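Local atomic coordinates of carboxylesterase YbfK (Bacillus subtilis, PDB entry 4CCY), a protein that hydrolyses carboxylic esters to an alcohol and a carboxylate, as a carboxylesterase of the alpha/beta hydrolase superfamily. Residues E102-F107 against N218-V223. Residues are numbered along the deposited sequence; the frame is centred on the assembly and turned at random.
Sequences ETRADF and NGFPYV
At the N-terminus of helix 104-118 of this alpha/beta hydrolase, the first helical residue, R104, reaches across to the loop 218-221 and to Y222 of the short strand 222-223. Its backbone N donates to N218 O at 2.8 Å, tilted modestly out of that carbonyl's plane. A bend at chi3 (-66°) turns NE over the Y222 ring, and R104 NH1 donates to G219 O at 2.9 Å; this bond lies in both the guanidinium and carbonyl planes and uses a lone pair of the oxygen. The same guanidinium rests flat on the Y222 ring, planes 3° apart, with R104 CZ 3.4 Å above the ring centre: a stacked cation-pi pair. Y222 OH, beyond it, bonds to E228. G219, which has no side chain, brings its CA within 3.6 Å of E102 O in a CA-H...O contact. Deeper in, F107 CE2 sits over the centre of the F220 ring, 3.4 Å from F220 CD2, the two rings inclined at 43°; H134 of helix 130-141 meets both, and the F220 side chain is about 10 Å from that of the probable nucleophile S129. T103 and D106 form a capping box: T103 OG1 accepts from D106 N, while D106 OD2 takes E102 N and T103 N. An alanine in place of R104 would probably leave G219 O without this donor and the Y222 ring without the cation on that face. Bonded in plane at its edge and stacked on its face, the guanidinium is fixed in position and rotation, and its charge would probably polarise the G219 carbonyl.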
loop_
_atom_site.group_PDB
_atom_site.type_symbol
_atom_site.label_atom_id
_atom_site.label_comp_id
_atom_site.label_asym_id
_atom_site.label_seq_id
_atom_site.Cartn_x
_atom_site.Cartn_y
_atom_site.Cartn_z
ATOM N N GLU A 102 0.732 16.008 4.408
ATOM C CA GLU A 102 -0.681 16.446 4.437
ATOM C C GLU A 102 -1.444 16.499 3.117
ATOM O O GLU A 102 -2.629 16.169 3.068
ATOM C CB GLU A 102 -0.817 17.802 5.127
ATOM C CG GLU A 102 -0.569 17.741 6.626
ATOM C CD GLU A 102 -0.809 19.061 7.316
ATOM O OE1 GLU A 102 -0.378 20.111 6.786
ATOM O OE2 GLU A 102 -1.419 19.037 8.406
ATOM N N THR A 103 -0.783 16.957 2.061
ATOM C CA THR A 103 -1.454 17.177 0.784
ATOM C C THR A 103 -0.955 16.130 -0.204
ATOM O O THR A 103 0.067 15.486 0.039
ATOM C CB THR A 103 -1.106 18.555 0.219
ATOM O OG1 THR A 103 0.308 18.608 0.020
ATOM C CG2 THR A 103 -1.544 19.675 1.181
ATOM N N ARG A 104 -1.658 15.969 -1.323
ATOM C CA ARG A 104 -1.206 15.029 -2.365
ATOM C C ARG A 104 0.147 15.426 -2.972
ATOM O O ARG A 104 0.918 14.556 -3.409
ATOM C CB ARG A 104 -2.297 14.799 -3.429
ATOM C CG ARG A 104 -3.549 14.155 -2.833
ATOM C CD ARG A 104 -4.639 13.802 -3.847
ATOM N NE ARG A 104 -5.258 14.957 -4.507
ATOM C CZ ARG A 104 -6.226 15.713 -3.985
ATOM N NH1 ARG A 104 -6.711 15.474 -2.768
ATOM N NH2 ARG A 104 -6.717 16.720 -4.691
ATOM N N ALA A 105 0.438 16.730 -2.979
ATOM C CA ALA A 105 1.757 17.231 -3.377
ATOM C C ALA A 105 2.831 16.734 -2.399
ATOM O O ALA A 105 3.868 16.226 -2.825
ATOM C CB ALA A 105 1.755 18.755 -3.476
ATOM N N ASP A 106 2.567 16.852 -1.095
ATOM C CA ASP A 106 3.439 16.277 -0.060
ATOM C C ASP A 106 3.741 14.790 -0.292
ATOM O O ASP A 106 4.905 14.379 -0.224
ATOM C CB ASP A 106 2.815 16.425 1.333
ATOM C CG ASP A 106 2.758 17.868 1.819
ATOM O OD1 ASP A 106 3.446 18.747 1.268
ATOM O OD2 ASP A 106 2.010 18.103 2.779
ATOM N N PHE A 107 2.700 13.992 -0.560
ATOM C CA PHE A 107 2.872 12.549 -0.741
ATOM C C PHE A 107 3.907 12.266 -1.822
ATOM O O PHE A 107 4.782 11.427 -1.631
ATOM C CB PHE A 107 1.552 11.820 -1.108
ATOM C CG PHE A 107 0.415 12.058 -0.145
ATOM C CD1 PHE A 107 0.650 12.406 1.197
ATOM C CD2 PHE A 107 -0.901 11.916 -0.575
ATOM C CE1 PHE A 107 -0.412 12.636 2.069
ATOM C CE2 PHE A 107 -1.954 12.131 0.289
ATOM C CZ PHE A 107 -1.716 12.487 1.610
ATOM N N ASN A 218 -6.512 18.579 1.211
ATOM C CA ASN A 218 -6.131 18.255 -0.154
ATOM C C ASN A 218 -5.236 17.014 -0.191
ATOM O O ASN A 218 -4.243 16.983 -0.909
ATOM C CB ASN A 218 -5.459 19.469 -0.806
ATOM C CG ASN A 218 -6.345 20.688 -0.797
ATOM O OD1 ASN A 218 -7.450 20.679 -1.342
ATOM N ND2 ASN A 218 -5.877 21.738 -0.162
ATOM N N GLY A 219 -5.603 16.006 0.604
ATOM C CA GLY A 219 -4.875 14.732 0.672
ATOM C C GLY A 219 -5.749 13.538 0.328
ATOM O O GLY A 219 -6.404 13.518 -0.708
ATOM N N PHE A 220 -5.745 12.539 1.206
ATOM C CA PHE A 220 -6.582 11.363 1.057
ATOM C C PHE A 220 -7.687 11.343 2.122
ATOM O O PHE A 220 -7.575 12.029 3.126
ATOM C CB PHE A 220 -5.727 10.083 1.120
ATOM C CG PHE A 220 -4.801 9.904 -0.055
ATOM C CD1 PHE A 220 -5.112 10.443 -1.313
ATOM C CD2 PHE A 220 -3.635 9.159 0.080
ATOM C CE1 PHE A 220 -4.258 10.263 -2.396
ATOM C CE2 PHE A 220 -2.782 8.972 -0.998
ATOM C CZ PHE A 220 -3.090 9.525 -2.238
ATOM N N PRO A 221 -8.768 10.574 1.894
ATOM C CA PRO A 221 -9.037 9.814 0.662
ATOM C C PRO A 221 -9.384 10.733 -0.497
ATOM O O PRO A 221 -9.882 11.835 -0.274
ATOM C CB PRO A 221 -10.234 8.932 1.036
ATOM C CG PRO A 221 -10.882 9.623 2.185
ATOM C CD PRO A 221 -9.778 10.313 2.938
ATOM N N TYR A 222 -9.107 10.282 -1.720
ATOM C CA TYR A 222 -9.358 11.097 -2.895
ATOM C C TYR A 222 -9.804 10.255 -4.094
ATOM O O TYR A 222 -9.296 9.163 -4.316
ATOM C CB TYR A 222 -8.125 11.945 -3.237
ATOM C CG TYR A 222 -8.288 12.833 -4.445
ATOM C CD1 TYR A 222 -9.262 13.836 -4.476
ATOM C CD2 TYR A 222 -7.467 12.679 -5.558
ATOM C CE1 TYR A 222 -9.412 14.658 -5.590
ATOM C CE2 TYR A 222 -7.602 13.501 -6.676
ATOM C CZ TYR A 222 -8.573 14.487 -6.681
ATOM O OH TYR A 222 -8.706 15.294 -7.779
ATOM N N VAL A 223 -10.784 10.762 -4.831
ATOM C CA VAL A 223 -11.183 10.172 -6.118
ATOM C C VAL A 223 -10.582 11.023 -7.243
ATOM O O VAL A 223 -10.883 12.211 -7.375
ATOM C CB VAL A 223 -12.727 10.072 -6.250
ATOM C CG1 VAL A 223 -13.131 9.585 -7.640
ATOM C CG2 VAL A 223 -13.304 9.172 -5.160
#